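Local coordinates for protein diaminopimelate decarboxylase (Psychromonas ingrahamii, PDB 4XG1) that probably decarboxylates meso-2,6-diaminopimelate to give L-lysine in lysine biosynthesis, using pyridoxal 5'-phosphate as cofactor and acting as a homodimer, at residues E213-L218 against L235-G240; S47-H52 against A259-M264; I230-L235 against R267-I272; N152-A157 against I174-A179. All blocks are in the same frame, centred on the assembly; numbering follows the deposited sequence.

In the fold
All four contacts belong to the TIM-barrel domain, and their chemistry follows the elements joined: backbone bonds where strand meets strand, side-chain packing where a helix takes part. Contacts 1 and 3 are buried and share strand 234-236 through Leu235: contact 3 bonds that strand to its sheet neighbour 270-273, whereas contact 1 packs it by leucine methyls against helix 209-227, with a glycine run reaching the cofactor phosphate. Contact 2, partly buried, joins the ends of two outer helices and the turns after them, through Ile261 on Ala49 and His52 and Met264 on His52. Contact 4, also partly buried, adds a short parallel bridge to strand 145-152. Contact 1 touches each of the others.

Contact 1: E213-L218 against L235-G240; sequences EALDKL and LDLGGG. With LLP ((2S)-2-amino-6-[[3-hydroxy-2-methyl-5-(phosphonooxymethyl)pyridin-4-yl]methylideneamino]hexanoic acid), chain T.
Leu215 and Leu218, three residues apart on helix 209-227, meet Leu235 and Leu237 through methyl groups. Leu235 has CG anti to the backbone N (chi1 176°), and from CG its two methyls divide between the helical leucines. CD2 comes to 3.4 Å from Leu215 CD1, a tight fit of side chains that cross obliquely, while Leu235 CD1 rests 4.0 Å from Leu218 CD1. The Leu218 and Leu237 side chains slide past each other in opposite directions, with Leu218 CD1 at 4.2 Å from Leu237 CD2.

The polar interactions lie within 235-240 and toward the cofactor. Asp236 OD1 accepts the N-H of Gly238 at 2.9 Å, forming an Asx turn that opens the glycine run. Gly240 N then donates a nearly straight bond (166°) to the LLP phosphate oxygen OP3, 2.9 Å away. A side chain on Gly239 would run into that same oxygen; positive phi favours glycine at Gly238, and at Gly240 a side chain would be jammed against Gly239 O.

Val197 of strand 192-198 touches Leu218 and Leu235, and Ile260 of helix 253-262 touches Leu215 and Leu237, so the leucines join the helix of one beta-alpha-beta unit to both its strands and to the next helix of the barrel.

Contact 2: S47-H52 against A259-M264; sequences SAAGKH and AIINRM
Ala49 and Ile261 make the closest backbone approach, CA to CA 7.0 Å, where helix 35-49 ends beside helix 253-262 in the outer layer of the TIM barrel. These helices precede strands 54-59 and 270-273, the neighbours that close the ring of strands. Gly50 leaves the helix with positive phi, and a type II' beta turn from Ala49 to His52 follows, tied by His52 N to Ala49 O at 3.1 Å. The turn brings His52 round to the same partner segment that Ala49 meets. In 259-264, Met264 N bonds to Ile261 O at 2.7 Å.

Ile261 reaches across with CD1, which does nearly all its touching. The methyl sits 3.6 Å from Ala49 O and 3.8 Å from His52 CB, with Ala49 CB a little farther off, so it rests on both the last turn of the helix and the turn that follows. His52 has CG anti to the backbone N (chi1 -169°), which sets CG, and with it the ring, on the Met264 side; the two side chains cross at about a right angle. The ring's NE2 is hydrogen-bonded to Leu269 O beyond the two segments, an anchor that probably limits its rotation, and Met264 itself also touches Leu269 and Leu271. The imidazole carbon CE1 ends up 3.9 Å from both CB and CG of Met264.

Contact 3: I230-L235 against R267-I272; sequences ITISHL and RSLKLI
His234 and Lys270 pair as a parallel bridge between neighbouring strands of the barrel, followed by Leu235 with Leu271. Both backbone bonds run through Leu235: its N donates to Lys270 O at 2.8 Å, and its O accepts from Ile272 N, also at 2.8 Å. One residue bonding to those before and after its partner, Leu271, is the pattern of a parallel sheet.

The side chain of His234 shows how such a ladder is filled in. Its CB lies 3.3 Å from Lys270 O and 3.9 Å from Lys270 CB. CG takes the crowded position between the backbone N and the carbonyl carbon (chi1 66°), and there it already lies near Ile272 CD1. Farther out, ND1 makes the nearest approach to that methyl, 3.5 Å, and CE1 follows at a slightly greater distance. The methyl stands over one face of the imidazole, displaced toward the rim, and forms a CH-pi contact 3.8 Å from the ring centroid and 25° off its normal.

Leu235 points to the opposite face, where the helices lie. Its CB meets Leu269 CD2 at 3.8 Å, and its CD2 lies 3.8 Å from Leu271 CD2, the Leu235 and Leu271 side chains running side by side in the same direction. Ile272, on the His234 side, also packs on Leu55 and Cys57 of strand 54-59. Two directional backbone bonds thus fix the register, while the side chains add apolar and CH-pi contacts, Ile272 on the His234 ring on one face and leucine on leucine on the other.

Contact 4: N152-A157 against I174-A179; sequences NPNIDA and IEIEQA
Asn152 N donates to Ile174 O at 2.7 Å, the shortest polar bond between the two segments. Asn152 O in turn accepts from Ile176 N at 3.1 Å. Both bonds belong to Asn152 and flank Glu175, the pattern of a parallel bridge.

The Asn152 side chain lies against the backbone of Ile174: CG is 3.7 Å from Ile174 O and ND2 is 3.9 Å from Ile174 N. Its amide is anchored by a hydrogen bond from ND2 to Phe172 O, just before the second segment. An alanine here would probably leave Phe172 O without that mate and the backbone of Ile174 without the amide resting against it.

Asn154, the centre of an inverse gamma turn, has CG between its backbone N and carbonyl carbon (chi1 46°), which places CG, with ND2 beyond it, near the Ile176 side chain. Its ND2 lies 3.3 Å from Ile176 CG2, while OD1 is held by Lys217 NZ of helix 209-227. On the far segment, Gln178 NE2 bonds to Glu175 OE2 at 2.8 Å from above the carboxylate plane, and Glu175 also packs on Asn296 of the second subunit.

Strand 174-175 thus adds a short parallel edge to 145-152, which pairs with 192-198 as well, a small side branch on the parallel sheet of the TIM barrel.

Contact 1: E213-L218 against L235-G240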
loop_
_atom_site.group_PDB
_atom_site.type_symbol
_atom_site.label_atom_id
_atom_site.label_comp_id
_atom_site.label_asym_id
_atom_site.label_seq_id
_atom_site.Cartn_x
_atom_site.Cartn_y
_atom_site.Cartn_z
ATOM N N GLU B 213 -24.308 -7.790 -21.002
ATOM C CA GLU B 213 -25.132 -8.633 -20.151
ATOM C C GLU B 213 -25.649 -7.877 -18.949
ATOM O O GLU B 213 -26.815 -7.975 -18.607
ATOM C CB GLU B 213 -24.388 -9.887 -19.736
ATOM C CG GLU B 213 -25.368 -10.893 -19.144
ATOM C CD GLU B 213 -24.890 -12.337 -19.114
ATOM O OE1 GLU B 213 -23.794 -12.683 -19.651
ATOM O OE2 GLU B 213 -25.643 -13.152 -18.557
ATOM N N ALA B 214 -24.783 -7.108 -18.318
ATOM C CA ALA B 214 -25.150 -6.312 -17.154
ATOM C C ALA B 214 -26.158 -5.213 -17.488
ATOM O O ALA B 214 -27.144 -4.998 -16.762
ATOM C CB ALA B 214 -23.900 -5.685 -16.546
ATOM N N LEU B 215 -25.893 -4.514 -18.582
ATOM C CA LEU B 215 -26.829 -3.520 -19.055
ATOM C C LEU B 215 -28.258 -4.073 -19.244
ATOM O O LEU B 215 -29.235 -3.598 -18.603
ATOM C CB LEU B 215 -26.314 -2.921 -20.358
ATOM C CG LEU B 215 -27.224 -1.955 -21.097
ATOM C CD1 LEU B 215 -27.721 -0.900 -20.134
ATOM C CD2 LEU B 215 -26.468 -1.349 -22.230
ATOM N N ASP B 216 -28.373 -5.104 -20.084
ATOM C CA ASP B 216 -29.660 -5.791 -20.305
ATOM C C ASP B 216 -30.432 -5.970 -19.013
ATOM O O ASP B 216 -31.581 -5.566 -18.919
ATOM C CB ASP B 216 -29.432 -7.141 -20.989
ATOM C CG ASP B 216 -28.972 -6.997 -22.457
ATOM O OD1 ASP B 216 -29.022 -5.859 -22.991
ATOM O OD2 ASP B 216 -28.545 -8.005 -23.075
ATOM N N LYS B 217 -29.821 -6.564 -18.004
ATOM C CA LYS B 217 -30.564 -6.912 -16.785
ATOM C C LYS B 217 -30.920 -5.730 -15.980
ATOM O O LYS B 217 -31.865 -5.773 -15.191
ATOM C CB LYS B 217 -29.760 -7.845 -15.918
ATOM C CG LYS B 217 -29.127 -8.896 -16.823
ATOM C CD LYS B 217 -29.759 -10.228 -16.579
ATOM C CE LYS B 217 -28.844 -11.253 -17.178
ATOM N NZ LYS B 217 -29.333 -12.613 -16.888
ATOM N N LEU B 218 -30.146 -4.671 -16.129
ATOM C CA LEU B 218 -30.467 -3.431 -15.437
ATOM C C LEU B 218 -31.603 -2.647 -16.144
ATOM O O LEU B 218 -32.427 -2.026 -15.463
ATOM C CB LEU B 218 -29.215 -2.544 -15.277
ATOM C CG LEU B 218 -28.085 -3.125 -14.425
ATOM C CD1 LEU B 218 -26.841 -2.254 -14.519
ATOM C CD2 LEU B 218 -28.459 -3.329 -12.972
ATOM N N LEU B 235 -28.533 5.835 -15.506
ATOM C CA LEU B 235 -27.984 4.513 -15.306
ATOM C C LEU B 235 -26.470 4.587 -15.341
ATOM O O LEU B 235 -25.877 5.001 -16.357
ATOM C CB LEU B 235 -28.431 3.593 -16.431
ATOM C CG LEU B 235 -27.837 2.179 -16.397
ATOM C CD1 LEU B 235 -28.373 1.392 -15.218
ATOM C CD2 LEU B 235 -28.150 1.490 -17.710
ATOM N N ASP B 236 -25.857 4.194 -14.229
ATOM C CA ASP B 236 -24.405 4.256 -14.060
ATOM C C ASP B 236 -23.817 2.844 -14.240
ATOM O O ASP B 236 -24.098 1.927 -13.473
ATOM C CB ASP B 236 -24.109 4.811 -12.652
ATOM C CG ASP B 236 -22.610 5.070 -12.411
ATOM O OD1 ASP B 236 -21.739 4.349 -12.940
ATOM O OD2 ASP B 236 -22.311 5.945 -11.589
ATOM N N LEU B 237 -23.007 2.684 -15.257
ATOM C CA LEU B 237 -22.430 1.394 -15.588
ATOM C C LEU B 237 -21.022 1.108 -15.038
ATOM O O LEU B 237 -20.370 0.147 -15.434
ATOM C CB LEU B 237 -22.408 1.262 -17.106
ATOM C CG LEU B 237 -23.812 1.236 -17.683
ATOM C CD1 LEU B 237 -23.754 1.271 -19.203
ATOM C CD2 LEU B 237 -24.576 0.002 -17.193
ATOM N N GLY B 238 -20.564 1.936 -14.109
ATOM C CA GLY B 238 -19.293 1.744 -13.454
ATOM C C GLY B 238 -18.151 1.830 -14.423
ATOM O O GLY B 238 -18.278 2.440 -15.499
ATOM N N GLY B 239 -17.010 1.284 -14.009
ATOM C CA GLY B 239 -15.817 1.214 -14.843
ATOM C C GLY B 239 -15.573 -0.244 -15.155
ATOM O O GLY B 239 -16.540 -1.008 -15.274
ATOM N N GLY B 240 -14.311 -0.628 -15.254
ATOM C CA GLY B 240 -13.948 -2.020 -15.388
ATOM C C GLY B 240 -13.344 -2.395 -16.722
ATOM O O GLY B 240 -12.846 -3.503 -16.900
HETATM N N1 LLP T . -16.251 2.443 -10.038
HETATM C C2 LLP T . -16.223 1.728 -8.908
HETATM C "C2'" LLP T . -17.440 1.710 -8.019
HETATM C C3 LLP T . -14.980 1.007 -8.574
HETATM O O3 LLP T . -14.911 0.245 -7.458
HETATM C C4 LLP T . -13.839 1.076 -9.494
HETATM C "C4'" LLP T . -12.550 0.352 -9.262
HETATM C C5 LLP T . -13.995 1.898 -10.711
HETATM C C6 LLP T . -15.203 2.554 -10.899
HETATM C "C5'" LLP T . -12.895 2.071 -11.723
HETATM O OP4 LLP T . -12.499 0.888 -12.294
HETATM P P LLP T . -11.403 0.791 -13.459
HETATM O OP1 LLP T . -10.256 1.655 -12.955
HETATM O OP2 LLP T . -11.132 -0.710 -13.712
HETATM O OP3 LLP T . -12.075 1.224 -14.776
HETATM N N LLP T . -5.997 -1.697 -7.247
HETATM C CA LLP T . -6.495 -2.541 -8.409
HETATM C CB LLP T . -7.655 -1.862 -9.126
HETATM C CG LLP T . -9.049 -2.294 -8.710
HETATM C CD LLP T . -9.961 -1.118 -8.441
HETATM C CE LLP T . -11.409 -1.603 -8.240
HETATM N NZ LLP T . -12.481 -0.589 -8.162
HETATM C C LLP T . -5.380 -2.679 -9.417
HETATM O O LLP T . -4.324 -2.083 -9.288
HETATM O OXT LLP T . -5.482 -3.376 -10.413
#

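Contact 2: S47-H52 against A259-M264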
loop_
_atom_site.group_PDB
_atom_site.type_symbol
_atom_site.label_atom_id
_atom_site.label_comp_id
_atom_site.label_asym_id
_atom_site.label_seq_id
_atom_site.Cartn_x
_atom_site.Cartn_y
_atom_site.Cartn_z
ATOM N N SER B 47 -16.373 11.243 -26.739
ATOM C CA SER B 47 -16.818 11.349 -28.123
ATOM C C SER B 47 -17.703 10.160 -28.448
ATOM O O SER B 47 -18.875 10.336 -28.827
ATOM C CB SER B 47 -15.631 11.373 -29.086
ATOM O OG SER B 47 -14.902 12.555 -28.904
ATOM N N ALA B 48 -17.158 8.958 -28.252
ATOM C CA ALA B 48 -17.845 7.740 -28.607
ATOM C C ALA B 48 -19.254 7.678 -28.043
ATOM O O ALA B 48 -20.119 7.055 -28.643
ATOM C CB ALA B 48 -17.043 6.542 -28.180
ATOM N N ALA B 49 -19.507 8.338 -26.921
ATOM C CA ALA B 49 -20.860 8.406 -26.403
ATOM C C ALA B 49 -21.725 9.437 -27.150
ATOM O O ALA B 49 -22.969 9.335 -27.163
ATOM C CB ALA B 49 -20.841 8.711 -24.930
ATOM N N GLY B 50 -21.074 10.444 -27.742
ATOM C CA GLY B 50 -21.690 11.289 -28.770
ATOM C C GLY B 50 -22.982 11.899 -28.328
ATOM O O GLY B 50 -23.062 12.435 -27.227
ATOM N N LYS B 51 -24.013 11.765 -29.160
ATOM C CA LYS B 51 -25.301 12.436 -28.900
ATOM C C LYS B 51 -26.108 11.863 -27.746
ATOM O O LYS B 51 -26.997 12.531 -27.246
ATOM C CB LYS B 51 -26.168 12.427 -30.147
ATOM C CG LYS B 51 -25.551 13.185 -31.334
ATOM C CD LYS B 51 -25.889 14.677 -31.244
ATOM C CE LYS B 51 -25.666 15.459 -32.543
ATOM N NZ LYS B 51 -26.543 15.030 -33.682
ATOM N N HIS B 52 -25.822 10.636 -27.321
ATOM C CA HIS B 52 -26.586 10.077 -26.224
ATOM C C HIS B 52 -26.269 10.801 -24.909
ATOM O O HIS B 52 -25.117 10.938 -24.538
ATOM C CB HIS B 52 -26.345 8.558 -26.075
ATOM C CG HIS B 52 -27.302 7.899 -25.142
ATOM N ND1 HIS B 52 -28.399 7.200 -25.576
ATOM C CD2 HIS B 52 -27.381 7.925 -23.790
ATOM C CE1 HIS B 52 -29.111 6.820 -24.532
ATOM N NE2 HIS B 52 -28.511 7.239 -23.433
ATOM N N ALA B 259 -21.036 -0.382 -28.629
ATOM C CA ALA B 259 -21.876 -1.520 -28.244
ATOM C C ALA B 259 -22.929 -1.109 -27.196
ATOM O O ALA B 259 -24.130 -1.465 -27.293
ATOM C CB ALA B 259 -21.020 -2.651 -27.730
ATOM N N ILE B 260 -22.508 -0.338 -26.211
ATOM C CA ILE B 260 -23.432 0.047 -25.155
ATOM C C ILE B 260 -24.507 0.977 -25.690
ATOM O O ILE B 260 -25.682 0.930 -25.236
ATOM C CB ILE B 260 -22.674 0.666 -23.954
ATOM C CG1 ILE B 260 -21.990 -0.433 -23.152
ATOM C CG2 ILE B 260 -23.616 1.418 -23.014
ATOM C CD1 ILE B 260 -20.931 0.055 -22.190
ATOM N N ILE B 261 -24.105 1.839 -26.616
ATOM C CA ILE B 261 -25.010 2.846 -27.168
ATOM C C ILE B 261 -26.003 2.184 -28.114
ATOM O O ILE B 261 -27.217 2.374 -27.949
ATOM C CB ILE B 261 -24.227 3.916 -27.936
ATOM C CG1 ILE B 261 -23.245 4.533 -26.961
ATOM C CG2 ILE B 261 -25.172 4.911 -28.629
ATOM C CD1 ILE B 261 -23.640 5.890 -26.456
ATOM N N ASN B 262 -25.479 1.371 -29.037
ATOM C CA ASN B 262 -26.311 0.539 -29.911
ATOM C C ASN B 262 -27.382 -0.141 -29.046
ATOM O O ASN B 262 -28.597 0.025 -29.307
ATOM C CB ASN B 262 -25.500 -0.497 -30.703
ATOM C CG ASN B 262 -24.521 0.135 -31.698
ATOM O OD1 ASN B 262 -24.638 1.307 -32.034
ATOM N ND2 ASN B 262 -23.555 -0.651 -32.178
ATOM N N ARG B 263 -26.971 -0.815 -27.967
ATOM C CA ARG B 263 -27.987 -1.456 -27.044
ATOM C C ARG B 263 -29.029 -0.513 -26.447
ATOM O O ARG B 263 -30.070 -0.951 -25.927
ATOM C CB ARG B 263 -27.345 -2.241 -25.870
ATOM C CG ARG B 263 -27.245 -3.743 -26.028
ATOM C CD ARG B 263 -28.546 -4.455 -26.406
ATOM N NE ARG B 263 -29.548 -4.505 -25.342
ATOM C CZ ARG B 263 -30.813 -4.060 -25.375
ATOM N NH1 ARG B 263 -31.338 -3.482 -26.451
ATOM N NH2 ARG B 263 -31.588 -4.205 -24.291
ATOM N N MET B 264 -28.735 0.778 -26.459
ATOM C CA MET B 264 -29.670 1.817 -25.964
ATOM C C MET B 264 -30.710 2.183 -27.009
ATOM O O MET B 264 -31.602 3.013 -26.740
ATOM C CB MET B 264 -28.936 3.100 -25.605
ATOM C CG MET B 264 -28.113 3.025 -24.350
ATOM S SD MET B 264 -28.935 2.191 -22.962
ATOM C CE MET B 264 -29.871 3.442 -22.112
#

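Contact 3: I230-L235 against R267-I272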
loop_
_atom_site.group_PDB
_atom_site.type_symbol
_atom_site.label_atom_id
_atom_site.label_comp_id
_atom_site.label_asym_id
_atom_site.label_seq_id
_atom_site.Cartn_x
_atom_site.Cartn_y
_atom_site.Cartn_z
ATOM N N ILE B 230 -41.645 4.106 -9.914
ATOM C CA ILE B 230 -40.379 4.707 -9.560
ATOM C C ILE B 230 -39.692 5.094 -10.826
ATOM O O ILE B 230 -39.610 4.350 -11.736
ATOM C CB ILE B 230 -39.526 3.762 -8.766
ATOM C CG1 ILE B 230 -40.312 3.296 -7.572
ATOM C CG2 ILE B 230 -38.257 4.440 -8.352
ATOM C CD1 ILE B 230 -39.523 2.743 -6.437
ATOM N N THR B 231 -39.213 6.317 -10.856
ATOM C CA THR B 231 -38.645 6.915 -12.042
ATOM C C THR B 231 -37.162 6.936 -11.963
ATOM O O THR B 231 -36.635 7.193 -10.917
ATOM C CB THR B 231 -39.093 8.364 -12.110
ATOM O OG1 THR B 231 -40.517 8.408 -12.195
ATOM C CG2 THR B 231 -38.480 9.021 -13.304
ATOM N N ILE B 232 -36.497 6.697 -13.073
ATOM C CA ILE B 232 -35.058 6.564 -13.074
ATOM C C ILE B 232 -34.382 7.478 -14.069
ATOM O O ILE B 232 -34.453 7.279 -15.230
ATOM C CB ILE B 232 -34.634 5.098 -13.292
ATOM C CG1 ILE B 232 -35.025 4.259 -12.104
ATOM C CG2 ILE B 232 -33.142 4.966 -13.518
ATOM C CD1 ILE B 232 -34.433 4.745 -10.839
ATOM N N SER B 233 -33.664 8.470 -13.582
ATOM C CA SER B 233 -33.126 9.547 -14.445
ATOM C C SER B 233 -31.817 9.168 -15.132
ATOM O O SER B 233 -31.511 9.665 -16.239
ATOM C CB SER B 233 -32.904 10.819 -13.633
ATOM O OG SER B 233 -33.915 10.955 -12.647
ATOM N N HIS B 234 -31.023 8.313 -14.468
ATOM C CA HIS B 234 -29.739 7.843 -15.054
ATOM C C HIS B 234 -29.372 6.414 -14.660
ATOM O O HIS B 234 -29.841 5.874 -13.650
ATOM C CB HIS B 234 -28.586 8.795 -14.690
ATOM C CG HIS B 234 -28.261 8.823 -13.228
ATOM N ND1 HIS B 234 -27.459 7.875 -12.624
ATOM C CD2 HIS B 234 -28.642 9.680 -12.242
ATOM C CE1 HIS B 234 -27.381 8.127 -11.328
ATOM N NE2 HIS B 234 -28.077 9.225 -11.073
ATOM N N LEU B 235 -28.533 5.835 -15.506
ATOM C CA LEU B 235 -27.984 4.513 -15.306
ATOM C C LEU B 235 -26.470 4.587 -15.341
ATOM O O LEU B 235 -25.877 5.001 -16.357
ATOM C CB LEU B 235 -28.431 3.593 -16.431
ATOM C CG LEU B 235 -27.837 2.179 -16.397
ATOM C CD1 LEU B 235 -28.373 1.392 -15.218
ATOM C CD2 LEU B 235 -28.150 1.490 -17.710
ATOM N N ARG B 267 -33.796 4.676 -26.457
ATOM C CA ARG B 267 -34.023 5.308 -25.128
ATOM C C ARG B 267 -33.302 6.641 -24.972
ATOM O O ARG B 267 -32.320 6.928 -25.651
ATOM C CB ARG B 267 -33.552 4.411 -23.975
ATOM C CG ARG B 267 -34.557 3.396 -23.499
ATOM C CD ARG B 267 -33.825 2.358 -22.677
ATOM N NE ARG B 267 -34.694 1.663 -21.743
ATOM C CZ ARG B 267 -34.997 0.375 -21.793
ATOM N NH1 ARG B 267 -34.494 -0.408 -22.756
ATOM N NH2 ARG B 267 -35.815 -0.123 -20.864
ATOM N N SER B 268 -33.801 7.444 -24.043
ATOM C CA SER B 268 -33.178 8.726 -23.754
ATOM C C SER B 268 -32.547 8.740 -22.343
ATOM O O SER B 268 -32.168 9.791 -21.846
ATOM C CB SER B 268 -34.204 9.851 -23.937
ATOM O OG SER B 268 -35.029 10.003 -22.803
ATOM N N LEU B 269 -32.445 7.566 -21.718
ATOM C CA LEU B 269 -31.917 7.429 -20.353
ATOM C C LEU B 269 -30.454 7.816 -20.308
ATOM O O LEU B 269 -29.654 7.391 -21.156
ATOM C CB LEU B 269 -32.062 6.009 -19.840
ATOM C CG LEU B 269 -31.801 5.885 -18.333
ATOM C CD1 LEU B 269 -32.816 6.626 -17.486
ATOM C CD2 LEU B 269 -31.790 4.434 -17.926
ATOM N N LYS B 270 -30.110 8.597 -19.294
ATOM C CA LYS B 270 -28.773 9.140 -19.212
ATOM C C LYS B 270 -27.796 8.082 -18.736
ATOM O O LYS B 270 -28.006 7.461 -17.699
ATOM C CB LYS B 270 -28.729 10.317 -18.240
ATOM C CG LYS B 270 -27.473 11.155 -18.405
ATOM C CD LYS B 270 -27.362 12.204 -17.328
ATOM C CE LYS B 270 -26.360 13.261 -17.694
ATOM N NZ LYS B 270 -26.187 14.222 -16.581
ATOM N N LEU B 271 -26.715 7.924 -19.476
ATOM C CA LEU B 271 -25.696 6.950 -19.113
ATOM C C LEU B 271 -24.462 7.565 -18.426
ATOM O O LEU B 271 -23.823 8.474 -18.964
ATOM C CB LEU B 271 -25.233 6.197 -20.352
ATOM C CG LEU B 271 -26.231 5.235 -20.980
ATOM C CD1 LEU B 271 -25.583 4.640 -22.207
ATOM C CD2 LEU B 271 -26.684 4.164 -20.007
ATOM N N ILE B 272 -24.163 7.070 -17.230
ATOM C CA ILE B 272 -22.975 7.461 -16.518
ATOM C C ILE B 272 -21.955 6.345 -16.565
ATOM O O ILE B 272 -22.274 5.185 -16.330
ATOM C CB ILE B 272 -23.302 7.867 -15.074
ATOM C CG1 ILE B 272 -24.089 9.183 -15.088
ATOM C CG2 ILE B 272 -22.017 8.060 -14.267
ATOM C CD1 ILE B 272 -24.662 9.586 -13.756
#

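Contact 4: N152-A157 against I174-A179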
loop_
_atom_site.group_PDB
_atom_site.type_symbol
_atom_site.label_atom_id
_atom_site.label_comp_id
_atom_site.label_asym_id
_atom_site.label_seq_id
_atom_site.Cartn_x
_atom_site.Cartn_y
_atom_site.Cartn_z
ATOM N N ASN B 152 -26.145 -5.716 -8.245
ATOM C CA ASN B 152 -25.407 -6.825 -8.760
ATOM C C ASN B 152 -26.320 -7.643 -9.645
ATOM O O ASN B 152 -27.087 -8.490 -9.158
ATOM C CB ASN B 152 -24.850 -7.683 -7.611
ATOM C CG ASN B 152 -24.033 -6.871 -6.625
ATOM O OD1 ASN B 152 -23.568 -5.798 -6.943
ATOM N ND2 ASN B 152 -23.851 -7.401 -5.420
ATOM N N PRO B 153 -26.197 -7.435 -10.961
ATOM C CA PRO B 153 -26.947 -8.298 -11.845
ATOM C C PRO B 153 -26.571 -9.764 -11.777
ATOM O O PRO B 153 -25.473 -10.137 -11.367
ATOM C CB PRO B 153 -26.649 -7.745 -13.227
ATOM C CG PRO B 153 -25.558 -6.732 -13.076
ATOM C CD PRO B 153 -25.097 -6.729 -11.659
ATOM N N ASN B 154 -27.465 -10.572 -12.300
ATOM C CA ASN B 154 -27.365 -11.988 -12.275
ATOM C C ASN B 154 -26.746 -12.267 -13.611
ATOM O O ASN B 154 -27.417 -12.681 -14.563
ATOM C CB ASN B 154 -28.766 -12.614 -12.187
ATOM C CG ASN B 154 -29.772 -11.982 -13.167
ATOM O OD1 ASN B 154 -30.043 -12.580 -14.201
ATOM N ND2 ASN B 154 -30.329 -10.781 -12.857
ATOM N N ILE B 155 -25.458 -11.973 -13.710
ATOM C CA ILE B 155 -24.680 -12.366 -14.870
ATOM C C ILE B 155 -24.625 -13.910 -14.911
ATOM O O ILE B 155 -24.501 -14.573 -13.870
ATOM C CB ILE B 155 -23.275 -11.758 -14.769
ATOM C CG1 ILE B 155 -23.374 -10.209 -14.812
ATOM C CG2 ILE B 155 -22.304 -12.340 -15.809
ATOM C CD1 ILE B 155 -24.311 -9.593 -15.858
ATOM N N ASP B 156 -24.746 -14.472 -16.113
ATOM C CA ASP B 156 -24.625 -15.903 -16.348
ATOM C C ASP B 156 -23.209 -16.465 -16.087
ATOM O O ASP B 156 -22.216 -16.133 -16.778
ATOM C CB ASP B 156 -25.069 -16.179 -17.775
ATOM C CG ASP B 156 -24.941 -17.631 -18.167
ATOM O OD1 ASP B 156 -25.377 -18.517 -17.390
ATOM O OD2 ASP B 156 -24.390 -17.875 -19.254
ATOM N N ALA B 157 -23.145 -17.410 -15.145
ATOM C CA ALA B 157 -21.882 -17.907 -14.616
ATOM C C ALA B 157 -21.241 -18.819 -15.586
ATOM O O ALA B 157 -20.049 -18.814 -15.762
ATOM C CB ALA B 157 -22.107 -18.632 -13.314
ATOM N N ILE B 174 -26.104 -4.589 -3.979
ATOM C CA ILE B 174 -27.307 -5.301 -3.596
ATOM C C ILE B 174 -27.616 -6.260 -4.719
ATOM O O ILE B 174 -27.576 -5.909 -5.915
ATOM C CB ILE B 174 -28.478 -4.350 -3.443
ATOM C CG1 ILE B 174 -28.159 -3.239 -2.427
ATOM C CG2 ILE B 174 -29.744 -5.116 -3.056
ATOM C CD1 ILE B 174 -28.021 -3.713 -1.011
ATOM N N GLU B 175 -27.885 -7.492 -4.344
ATOM C CA GLU B 175 -28.230 -8.502 -5.328
ATOM C C GLU B 175 -29.571 -8.141 -5.989
ATOM O O GLU B 175 -30.506 -7.686 -5.349
ATOM C CB GLU B 175 -28.162 -9.914 -4.724
ATOM C CG GLU B 175 -29.176 -10.189 -3.646
ATOM C CD GLU B 175 -29.231 -11.662 -3.282
ATOM O OE1 GLU B 175 -28.249 -12.378 -3.547
ATOM O OE2 GLU B 175 -30.276 -12.103 -2.750
ATOM N N ILE B 176 -29.616 -8.308 -7.303
ATOM C CA ILE B 176 -30.784 -7.935 -8.112
ATOM C C ILE B 176 -32.099 -8.523 -7.605
ATOM O O ILE B 176 -33.140 -7.903 -7.716
ATOM C CB ILE B 176 -30.564 -8.302 -9.591
ATOM C CG1 ILE B 176 -31.591 -7.587 -10.478
ATOM C CG2 ILE B 176 -30.607 -9.805 -9.764
ATOM C CD1 ILE B 176 -30.998 -6.961 -11.729
ATOM N N GLU B 177 -32.036 -9.707 -7.020
ATOM C CA GLU B 177 -33.228 -10.358 -6.459
ATOM C C GLU B 177 -33.904 -9.494 -5.410
ATOM O O GLU B 177 -35.068 -9.678 -5.123
ATOM C CB GLU B 177 -32.867 -11.733 -5.860
ATOM C CG GLU B 177 -32.534 -12.808 -6.896
ATOM C CD GLU B 177 -31.065 -12.720 -7.438
ATOM O OE1 GLU B 177 -30.819 -12.982 -8.664
ATOM O OE2 GLU B 177 -30.129 -12.384 -6.637
ATOM N N GLN B 178 -33.164 -8.584 -4.806
ATOM C CA GLN B 178 -33.727 -7.737 -3.783
ATOM C C GLN B 178 -33.788 -6.300 -4.217
ATOM O O GLN B 178 -34.059 -5.439 -3.397
ATOM C CB GLN B 178 -32.913 -7.813 -2.502
ATOM C CG GLN B 178 -32.659 -9.218 -2.001
ATOM C CD GLN B 178 -31.680 -9.186 -0.872
ATOM O OE1 GLN B 178 -31.731 -8.303 -0.018
ATOM N NE2 GLN B 178 -30.761 -10.153 -0.854
ATOM N N ALA B 179 -33.557 -6.032 -5.500
ATOM C CA ALA B 179 -33.487 -4.655 -5.969
ATOM C C ALA B 179 -34.749 -3.879 -5.603
ATOM O O ALA B 179 -34.698 -2.888 -4.867
ATOM C CB ALA B 179 -33.239 -4.610 -7.475
#